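Local coordinates for protein beta-glucuronidase (Dictyoglomus thermophilum, PDB 6XXW) that probably hydrolyses beta-D-glucuronides, releasing glucuronic acid from its conjugates, as a member of glycoside hydrolase family 2, at residues L490-S504 with F534-H548. Numbering follows the deposited sequence.
Sequences LREWYELYRKPIILS and FVGVLDRLDFVVGEH
Strands 501-504 and 544-548 run parallel, their axes 4.7 Å apart at closest, and four backbone hydrogen bonds link the segments: Ile501 N to Phe543 O, just ahead of the second strand, then Val545 N to Ile501 O, Leu503 N to Gly546 O, and His548 N to Leu503 O. The last is the straightest, 172° at the hydrogen.

Just before the second strand, Phe543 slides between helix and strand. Its CG stands between the backbone N and the carbonyl carbon (chi1 51°), which brings one face of the ring against the Tyr494 ring in an offset stack, planes 3° apart and centroids 4.5 Å apart. Tyr494 CB lies over the centre of this face of the Phe543 ring, 3.5 Å from its centroid; Leu541 CB lies toward the rim of the opposite face. Ile501 runs alongside, its CD1 3.7 Å from Phe543 CD1. A leucine in place of Phe543, with no ring to stack, would probably leave one face of the Tyr494 ring poorly covered. Farther along the contact, Leu490 CD1 presses tightly on Leu538 CD2 at 3.5 Å, while Leu503 CD2 meets the edge of the Phe534 ring and Leu538 CD1. Outside, Leu541 CD2 lies over one face of the Arg491 guanidinium, whose NE is salt-bridged to Glu487.

The two strands belong to the beta-alpha-beta unit 501-505, 524-538, 544-550 of the TIM barrel. Strand 463-467 pairs with 501-505 and strand 297-305 with 544-550, while helices 482-497 and 524-538 pack outside them.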
ATOM      1  N   LEU A 490      27.816 -22.998   7.928  1.00 20.23           N
ATOM      2  CA  LEU A 490      27.242 -24.322   7.720  1.00 20.10           C
ATOM      3  C   LEU A 490      28.314 -25.401   7.630  1.00 23.04           C
ATOM      4  O   LEU A 490      28.079 -26.530   8.073  1.00 22.63           O
ATOM      5  CB  LEU A 490      26.362 -24.335   6.472  1.00 17.37           C
ATOM      6  CG  LEU A 490      25.104 -23.472   6.598  1.00 19.86           C
ATOM      7  CD1 LEU A 490      24.306 -23.479   5.312  1.00 22.29           C
ATOM      8  CD2 LEU A 490      24.249 -23.944   7.775  1.00 22.05           C
ATOM      9  N   ARG A 491      29.485 -25.084   7.060  1.00 21.55           N
ATOM     10  CA  ARG A 491      30.581 -26.054   7.067  1.00 24.10           C
ATOM     11  C   ARG A 491      31.055 -26.343   8.483  1.00 20.88           C
ATOM     12  O   ARG A 491      31.472 -27.469   8.785  1.00 23.28           O
ATOM     13  CB  ARG A 491      31.749 -25.557   6.217  1.00 18.42           C
ATOM     14  CG  ARG A 491      31.439 -25.523   4.713  1.00 21.00           C
ATOM     15  CD  ARG A 491      32.716 -25.314   3.891  1.00 30.87           C
ATOM     16  NE  ARG A 491      32.431 -25.321   2.457  1.00 33.79           N
ATOM     17  CZ  ARG A 491      32.288 -26.426   1.728  1.00 31.75           C
ATOM     18  NH1 ARG A 491      32.417 -27.618   2.291  1.00 40.44           N
ATOM     19  NH2 ARG A 491      32.028 -26.339   0.433  1.00 33.79           N
ATOM     20  N   GLU A 492      30.999 -25.350   9.371  1.00 20.39           N
ATOM     21  CA  GLU A 492      31.390 -25.614  10.750  1.00 24.03           C
ATOM     22  C   GLU A 492      30.356 -26.478  11.468  1.00 25.07           C
ATOM     23  O   GLU A 492      30.721 -27.323  12.292  1.00 23.19           O
ATOM     24  CB  GLU A 492      31.623 -24.311  11.513  1.00 22.38           C
ATOM     25  CG  GLU A 492      32.383 -24.545  12.825  1.00 27.94           C
ATOM     26  CD  GLU A 492      32.345 -23.354  13.759  1.00 40.98           C
ATOM     27  OE1 GLU A 492      31.566 -22.420  13.487  1.00 40.75           O
ATOM     28  OE2 GLU A 492      33.094 -23.349  14.764  1.00 40.62           O
ATOM     29  N   TRP A 493      29.060 -26.278  11.196  1.00 19.94           N
ATOM     30  CA  TRP A 493      28.077 -27.190  11.776  1.00 22.17           C
ATOM     31  C   TRP A 493      28.354 -28.627  11.357  1.00 24.23           C
ATOM     32  O   TRP A 493      28.264 -29.555  12.177  1.00 21.91           O
ATOM     33  CB  TRP A 493      26.656 -26.798  11.371  1.00 19.90           C
ATOM     34  CG  TRP A 493      26.109 -25.610  12.102  1.00 23.31           C
ATOM     35  CD1 TRP A 493      26.139 -24.315  11.677  1.00 19.70           C
ATOM     36  CD2 TRP A 493      25.447 -25.600  13.382  1.00 19.81           C
ATOM     37  NE1 TRP A 493      25.528 -23.497  12.603  1.00 21.61           N
ATOM     38  CE2 TRP A 493      25.105 -24.258  13.662  1.00 21.88           C
ATOM     39  CE3 TRP A 493      25.114 -26.592  14.317  1.00 18.34           C
ATOM     40  CZ2 TRP A 493      24.441 -23.879  14.831  1.00 17.93           C
ATOM     41  CZ3 TRP A 493      24.447 -26.212  15.488  1.00 17.13           C
ATOM     42  CH2 TRP A 493      24.117 -24.870  15.731  1.00 21.99           C
ATOM     43  N   TYR A 494      28.668 -28.842  10.077  1.00 19.39           N
ATOM     44  CA  TYR A 494      28.851 -30.215   9.627  1.00 22.05           C
ATOM     45  C   TYR A 494      30.150 -30.801  10.160  1.00 26.08           C
ATOM     46  O   TYR A 494      30.201 -31.985  10.515  1.00 26.42           O
ATOM     47  CB  TYR A 494      28.832 -30.317   8.106  1.00 24.20           C
ATOM     48  CG  TYR A 494      28.850 -31.768   7.688  1.00 26.85           C
ATOM     49  CD1 TYR A 494      27.788 -32.607   8.010  1.00 24.35           C
ATOM     50  CD2 TYR A 494      29.943 -32.314   7.025  1.00 30.64           C
ATOM     51  CE1 TYR A 494      27.800 -33.947   7.664  1.00 24.74           C
ATOM     52  CE2 TYR A 494      29.962 -33.650   6.662  1.00 31.41           C
ATOM     53  CZ  TYR A 494      28.887 -34.461   6.990  1.00 32.97           C
ATOM     54  OH  TYR A 494      28.892 -35.790   6.639  1.00 34.85           O
ATOM     55  N   GLU A 495      31.203 -29.986  10.210  1.00 24.07           N
ATOM     56  CA  GLU A 495      32.495 -30.451  10.703  1.00 30.08           C
ATOM     57  C   GLU A 495      32.419 -30.848  12.173  1.00 28.13           C
ATOM     58  O   GLU A 495      33.073 -31.809  12.597  1.00 28.90           O
ATOM     59  CB  GLU A 495      33.543 -29.355  10.486  1.00 29.33           C
ATOM     60  CG  GLU A 495      34.907 -29.601  11.129  1.00 38.87           C
ATOM     61  CD  GLU A 495      35.558 -30.910  10.684  1.00 54.58           C
ATOM     62  OE1 GLU A 495      36.181 -31.586  11.533  1.00 61.68           O
ATOM     63  OE2 GLU A 495      35.454 -31.260   9.487  1.00 55.95           O
ATOM     64  N   LEU A 496      31.619 -30.129  12.967  1.00 24.98           N
ATOM     65  CA  LEU A 496      31.517 -30.447  14.386  1.00 23.98           C
ATOM     66  C   LEU A 496      30.603 -31.638  14.653  1.00 27.36           C
ATOM     67  O   LEU A 496      30.866 -32.419  15.572  1.00 28.47           O
ATOM     68  CB  LEU A 496      31.012 -29.236  15.174  1.00 24.68           C
ATOM     69  CG  LEU A 496      31.999 -28.069  15.262  1.00 28.90           C
ATOM     70  CD1 LEU A 496      31.331 -26.833  15.861  1.00 22.89           C
ATOM     71  CD2 LEU A 496      33.218 -28.485  16.066  1.00 29.54           C
ATOM     72  N   TYR A 497      29.507 -31.784  13.902  1.00 21.23           N
ATOM     73  CA  TYR A 497      28.470 -32.738  14.284  1.00 25.41           C
ATOM     74  C   TYR A 497      28.202 -33.846  13.272  1.00 28.56           C
ATOM     75  O   TYR A 497      27.620 -34.867  13.656  1.00 26.17           O
ATOM     76  CB  TYR A 497      27.160 -31.988  14.591  1.00 22.43           C
ATOM     77  CG  TYR A 497      27.402 -30.905  15.615  1.00 23.97           C
ATOM     78  CD1 TYR A 497      27.888 -31.224  16.877  1.00 26.06           C
ATOM     79  CD2 TYR A 497      27.203 -29.562  15.308  1.00 23.38           C
ATOM     80  CE1 TYR A 497      28.148 -30.250  17.810  1.00 23.08           C
ATOM     81  CE2 TYR A 497      27.454 -28.574  16.238  1.00 20.88           C
ATOM     82  CZ  TYR A 497      27.935 -28.924  17.490  1.00 31.11           C
ATOM     83  OH  TYR A 497      28.205 -27.957  18.425  1.00 25.17           O
ATOM     84  N   ARG A 498      28.608 -33.686  12.013  1.00 22.59           N
ATOM     85  CA  ARG A 498      28.529 -34.757  11.008  1.00 22.84           C
ATOM     86  C   ARG A 498      27.114 -35.316  10.870  1.00 29.86           C
ATOM     87  O   ARG A 498      26.918 -36.524  10.741  1.00 24.71           O
ATOM     88  CB  ARG A 498      29.524 -35.881  11.318  1.00 26.79           C
ATOM     89  CG  ARG A 498      30.978 -35.433  11.253  1.00 28.78           C
ATOM     90  N   LYS A 499      26.124 -34.433  10.890  1.00 25.75           N
ATOM     91  CA  LYS A 499      24.717 -34.782  10.775  1.00 27.64           C
ATOM     92  C   LYS A 499      24.119 -34.037   9.589  1.00 23.42           C
ATOM     93  O   LYS A 499      24.666 -33.014   9.161  1.00 19.99           O
ATOM     94  CB  LYS A 499      23.958 -34.404  12.056  1.00 23.77           C
ATOM     95  CG  LYS A 499      24.412 -35.124  13.326  1.00 25.96           C
ATOM     96  CD  LYS A 499      23.719 -34.535  14.548  1.00 21.41           C
ATOM     97  CE  LYS A 499      24.422 -34.944  15.850  1.00 24.19           C
ATOM     98  NZ  LYS A 499      24.529 -36.418  15.985  1.00 27.73           N
ATOM     99  N   PRO A 500      22.999 -34.511   9.029  1.00 22.98           N
ATOM    100  CA  PRO A 500      22.308 -33.699   8.018  1.00 18.67           C
ATOM    101  C   PRO A 500      21.876 -32.377   8.633  1.00 18.53           C
ATOM    102  O   PRO A 500      21.568 -32.295   9.829  1.00 18.80           O
ATOM    103  CB  PRO A 500      21.098 -34.555   7.612  1.00 21.90           C
ATOM    104  CG  PRO A 500      21.297 -35.912   8.257  1.00 19.91           C
ATOM    105  CD  PRO A 500      22.220 -35.701   9.414  1.00 17.96           C
ATOM    106  N   ILE A 501      21.847 -31.341   7.801  1.00 18.75           N
ATOM    107  CA  ILE A 501      21.526 -29.985   8.235  1.00 17.60           C
ATOM    108  C   ILE A 501      20.364 -29.452   7.405  1.00 20.07           C
ATOM    109  O   ILE A 501      20.382 -29.521   6.169  1.00 19.73           O
ATOM    110  CB  ILE A 501      22.747 -29.054   8.119  1.00 20.59           C
ATOM    111  CG1 ILE A 501      23.908 -29.595   8.958  1.00 27.24           C
ATOM    112  CG2 ILE A 501      22.382 -27.633   8.534  1.00 24.79           C
ATOM    113  CD1 ILE A 501      25.141 -28.745   8.870  1.00 24.69           C
ATOM    114  N   ILE A 502      19.361 -28.919   8.087  1.00 17.75           N
ATOM    115  CA  ILE A 502      18.289 -28.150   7.463  1.00 19.01           C
ATOM    116  C   ILE A 502      18.505 -26.687   7.817  1.00 16.76           C
ATOM    117  O   ILE A 502      18.642 -26.349   9.000  1.00 20.20           O
ATOM    118  CB  ILE A 502      16.905 -28.626   7.943  1.00 15.53           C
ATOM    119  CG1 ILE A 502      16.671 -30.092   7.567  1.00 19.14           C
ATOM    120  CG2 ILE A 502      15.797 -27.690   7.406  1.00 16.76           C
ATOM    121  CD1 ILE A 502      15.383 -30.702   8.175  1.00 19.39           C
ATOM    122  N   LEU A 503      18.542 -25.813   6.805  1.00 15.16           N
ATOM    123  CA  LEU A 503      18.478 -24.381   7.089  1.00 17.27           C
ATOM    124  C   LEU A 503      17.021 -24.109   7.434  1.00 18.11           C
ATOM    125  O   LEU A 503      16.185 -23.897   6.553  1.00 17.55           O
ATOM    126  CB  LEU A 503      18.959 -23.541   5.903  1.00 16.16           C
ATOM    127  CG  LEU A 503      19.028 -22.028   6.142  1.00 23.54           C
ATOM    128  CD1 LEU A 503      20.032 -21.718   7.221  1.00 18.09           C
ATOM    129  CD2 LEU A 503      19.390 -21.270   4.858  1.00 21.90           C
ATOM    130  N   SER A 504      16.715 -24.119   8.739  1.00 15.69           N
ATOM    131  CA  SER A 504      15.329 -24.156   9.200  1.00 15.89           C
ATOM    132  C   SER A 504      14.645 -22.793   9.231  1.00 16.43           C
ATOM    133  O   SER A 504      13.410 -22.746   9.337  1.00 17.56           O
ATOM    134  CB  SER A 504      15.256 -24.803  10.588  1.00 16.64           C
ATOM    135  OG  SER A 504      16.237 -24.263  11.457  1.00 20.45           O
ATOM    136  N   PHE A 534      20.956 -17.047  -0.203  1.00 18.95           N
ATOM    137  CA  PHE A 534      21.060 -18.131   0.774  1.00 17.95           C
ATOM    138  C   PHE A 534      20.988 -19.497   0.084  1.00 21.33           C
ATOM    139  O   PHE A 534      21.836 -20.366   0.312  1.00 20.59           O
ATOM    140  CB  PHE A 534      19.947 -18.008   1.817  1.00 17.42           C
ATOM    141  CG  PHE A 534      20.302 -17.186   3.030  1.00 20.39           C
ATOM    142  CD1 PHE A 534      20.570 -15.828   2.926  1.00 20.23           C
ATOM    143  CD2 PHE A 534      20.332 -17.774   4.291  1.00 20.75           C
ATOM    144  CE1 PHE A 534      20.869 -15.074   4.059  1.00 17.33           C
ATOM    145  CE2 PHE A 534      20.643 -17.029   5.422  1.00 17.26           C
ATOM    146  CZ  PHE A 534      20.905 -15.677   5.311  1.00 15.98           C
ATOM    147  N   VAL A 535      19.987 -19.707  -0.781  1.00 17.72           N
ATOM    148  CA  VAL A 535      19.829 -21.049  -1.347  1.00 19.72           C
ATOM    149  C   VAL A 535      20.903 -21.376  -2.380  1.00 21.85           C
ATOM    150  O   VAL A 535      21.219 -22.560  -2.580  1.00 20.33           O
ATOM    151  CB  VAL A 535      18.418 -21.264  -1.921  1.00 17.60           C
ATOM    152  CG1 VAL A 535      17.377 -21.078  -0.811  1.00 16.91           C
ATOM    153  CG2 VAL A 535      18.149 -20.350  -3.138  1.00 21.73           C
ATOM    154  N   GLY A 536      21.509 -20.365  -3.013  1.00 21.88           N
ATOM    155  CA  GLY A 536      22.669 -20.625  -3.850  1.00 22.82           C
ATOM    156  C   GLY A 536      23.819 -21.230  -3.071  1.00 21.58           C
ATOM    157  O   GLY A 536      24.565 -22.061  -3.598  1.00 26.44           O
ATOM    158  N   VAL A 537      23.980 -20.824  -1.809  1.00 21.52           N
ATOM    159  CA  VAL A 537      24.984 -21.436  -0.945  1.00 20.97           C
ATOM    160  C   VAL A 537      24.615 -22.885  -0.642  1.00 23.03           C
ATOM    161  O   VAL A 537      25.449 -23.791  -0.752  1.00 21.27           O
ATOM    162  CB  VAL A 537      25.146 -20.620   0.349  1.00 20.33           C
ATOM    163  CG1 VAL A 537      25.998 -21.384   1.348  1.00 20.47           C
ATOM    164  CG2 VAL A 537      25.746 -19.260   0.062  1.00 20.76           C
ATOM    165  N   LEU A 538      23.354 -23.127  -0.264  1.00 19.72           N
ATOM    166  CA  LEU A 538      22.934 -24.477   0.113  1.00 19.92           C
ATOM    167  C   LEU A 538      23.164 -25.472  -1.015  1.00 21.88           C
ATOM    168  O   LEU A 538      23.494 -26.641  -0.769  1.00 22.50           O
ATOM    169  CB  LEU A 538      21.455 -24.481   0.510  1.00 19.84           C
ATOM    170  CG  LEU A 538      21.007 -23.487   1.577  1.00 19.41           C
ATOM    171  CD1 LEU A 538      19.531 -23.733   1.901  1.00 19.58           C
ATOM    172  CD2 LEU A 538      21.871 -23.613   2.832  1.00 16.15           C
ATOM    173  N   ASP A 539      22.995 -25.029  -2.265  1.00 19.30           N
ATOM    174  CA  ASP A 539      23.131 -25.951  -3.384  1.00 22.21           C
ATOM    175  C   ASP A 539      24.553 -26.479  -3.517  1.00 26.00           C
ATOM    176  O   ASP A 539      24.758 -27.521  -4.144  1.00 25.45           O
ATOM    177  CB  ASP A 539      22.706 -25.273  -4.685  1.00 23.08           C
ATOM    178  CG  ASP A 539      21.210 -25.066  -4.768  1.00 26.13           C
ATOM    179  OD1 ASP A 539      20.461 -25.753  -4.044  1.00 24.61           O
ATOM    180  OD2 ASP A 539      20.784 -24.208  -5.557  1.00 28.57           O
ATOM    181  N   ARG A 540      25.530 -25.793  -2.938  1.00 21.58           N
ATOM    182  CA  ARG A 540      26.920 -26.211  -3.040  1.00 27.15           C
ATOM    183  C   ARG A 540      27.350 -27.121  -1.899  1.00 26.39           C
ATOM    184  O   ARG A 540      28.507 -27.559  -1.875  1.00 25.31           O
ATOM    185  CB  ARG A 540      27.819 -24.976  -3.100  1.00 25.31           C
ATOM    186  CG  ARG A 540      27.490 -24.132  -4.316  1.00 31.26           C
ATOM    187  CD  ARG A 540      28.519 -23.059  -4.568  1.00 41.28           C
ATOM    188  NE  ARG A 540      28.283 -21.883  -3.744  1.00 36.89           N
ATOM    189  CZ  ARG A 540      29.028 -21.558  -2.695  1.00 42.00           C
ATOM    190  NH1 ARG A 540      30.053 -22.334  -2.357  1.00 36.97           N
ATOM    191  NH2 ARG A 540      28.755 -20.463  -1.991  1.00 35.14           N
ATOM    192  N   LEU A 541      26.443 -27.431  -0.975  1.00 20.42           N
ATOM    193  CA  LEU A 541      26.763 -28.176   0.240  1.00 25.68           C
ATOM    194  C   LEU A 541      25.967 -29.481   0.251  1.00 28.29           C
ATOM    195  O   LEU A 541      24.743 -29.471   0.452  1.00 20.42           O
ATOM    196  CB  LEU A 541      26.458 -27.329   1.476  1.00 24.16           C
ATOM    197  CG  LEU A 541      27.116 -25.943   1.520  1.00 22.47           C
ATOM    198  CD1 LEU A 541      26.681 -25.176   2.767  1.00 22.73           C
ATOM    199  CD2 LEU A 541      28.636 -26.071   1.485  1.00 25.61           C
ATOM    200  N   ASP A 542      26.662 -30.609   0.061  1.00 19.80           N
ATOM    201  CA  ASP A 542      25.953 -31.882  -0.065  1.00 25.69           C
ATOM    202  C   ASP A 542      25.374 -32.389   1.255  1.00 25.27           C
ATOM    203  O   ASP A 542      24.588 -33.345   1.237  1.00 29.93           O
ATOM    204  CB  ASP A 542      26.872 -32.946  -0.695  1.00 31.27           C
ATOM    205  CG  ASP A 542      28.044 -33.355   0.199  1.00 33.35           C
ATOM    206  OD1 ASP A 542      28.184 -32.863   1.341  1.00 28.12           O
ATOM    207  OD2 ASP A 542      28.842 -34.201  -0.255  1.00 43.64           O
ATOM    208  N   PHE A 543      25.717 -31.782   2.384  1.00 20.09           N
ATOM    209  CA  PHE A 543      25.173 -32.199   3.672  1.00 20.94           C
ATOM    210  C   PHE A 543      23.935 -31.401   4.077  1.00 23.70           C
ATOM    211  O   PHE A 543      23.328 -31.701   5.107  1.00 21.04           O
ATOM    212  CB  PHE A 543      26.248 -32.098   4.763  1.00 20.20           C
ATOM    213  CG  PHE A 543      26.949 -30.762   4.824  1.00 23.99           C
ATOM    214  CD1 PHE A 543      26.359 -29.677   5.465  1.00 20.07           C
ATOM    215  CD2 PHE A 543      28.201 -30.598   4.259  1.00 21.26           C
ATOM    216  CE1 PHE A 543      26.999 -28.447   5.520  1.00 23.49           C
ATOM    217  CE2 PHE A 543      28.850 -29.377   4.319  1.00 26.33           C
ATOM    218  CZ  PHE A 543      28.247 -28.297   4.950  1.00 22.58           C
ATOM    219  N   VAL A 544      23.528 -30.415   3.286  1.00 16.49           N
ATOM    220  CA  VAL A 544      22.311 -29.663   3.556  1.00 19.64           C
ATOM    221  C   VAL A 544      21.163 -30.387   2.864  1.00 19.54           C
ATOM    222  O   VAL A 544      21.174 -30.572   1.639  1.00 22.85           O
ATOM    223  CB  VAL A 544      22.431 -28.201   3.089  1.00 21.55           C
ATOM    224  CG1 VAL A 544      21.087 -27.500   3.155  1.00 20.05           C
ATOM    225  CG2 VAL A 544      23.469 -27.456   3.951  1.00 19.80           C
ATOM    226  N   VAL A 545      20.194 -30.836   3.656  1.00 17.71           N
ATOM    227  CA  VAL A 545      19.088 -31.646   3.160  1.00 18.50           C
ATOM    228  C   VAL A 545      17.771 -30.885   3.168  1.00 16.65           C
ATOM    229  O   VAL A 545      16.719 -31.486   2.954  1.00 16.16           O
ATOM    230  CB  VAL A 545      18.955 -32.959   3.956  1.00 19.64           C
ATOM    231  CG1 VAL A 545      20.251 -33.759   3.873  1.00 19.65           C
ATOM    232  CG2 VAL A 545      18.606 -32.665   5.423  1.00 19.14           C
ATOM    233  N   GLY A 546      17.793 -29.581   3.429  1.00 18.00           N
ATOM    234  CA  GLY A 546      16.545 -28.846   3.477  1.00 19.49           C
ATOM    235  C   GLY A 546      16.648 -27.336   3.570  1.00 20.40           C
ATOM    236  O   GLY A 546      17.628 -26.789   4.106  1.00 16.37           O
ATOM    237  N   GLU A 547      15.625 -26.656   3.042  1.00 16.16           N
ATOM    238  CA  GLU A 547      15.497 -25.202   3.133  1.00 17.71           C
ATOM    239  C   GLU A 547      14.072 -24.868   3.563  1.00 18.12           C
ATOM    240  O   GLU A 547      13.111 -25.242   2.888  1.00 17.63           O
ATOM    241  CB  GLU A 547      15.851 -24.510   1.798  1.00 17.25           C
ATOM    242  CG  GLU A 547      14.987 -24.905   0.574  1.00 17.66           C
ATOM    243  CD  GLU A 547      15.655 -24.574  -0.756  1.00 19.16           C
ATOM    244  OE1 GLU A 547      14.997 -23.948  -1.619  1.00 20.46           O
ATOM    245  OE2 GLU A 547      16.840 -24.942  -0.946  1.00 19.59           O
ATOM    246  N   HIS A 548      13.936 -24.210   4.712  1.00 16.85           N
ATOM    247  CA  HIS A 548      12.652 -23.713   5.177  1.00 15.53           C
ATOM    248  C   HIS A 548      12.764 -22.201   5.334  1.00 17.69           C
ATOM    249  O   HIS A 548      13.547 -21.708   6.160  1.00 15.64           O
ATOM    250  CB  HIS A 548      12.235 -24.381   6.495  1.00 17.17           C
ATOM    251  CG  HIS A 548      11.524 -25.694   6.321  1.00 17.27           C
ATOM    252  ND1 HIS A 548      10.901 -26.348   7.365  1.00 21.25           N
ATOM    253  CD2 HIS A 548      11.329 -26.468   5.226  1.00 17.03           C
ATOM    254  CE1 HIS A 548      10.349 -27.464   6.921  1.00 21.00           C
ATOM    255  NE2 HIS A 548      10.601 -27.567   5.627  1.00 17.51           N
TER
HETATM  256  O   HOH W   1      11.428 -24.729   9.707  1.00 23.63           O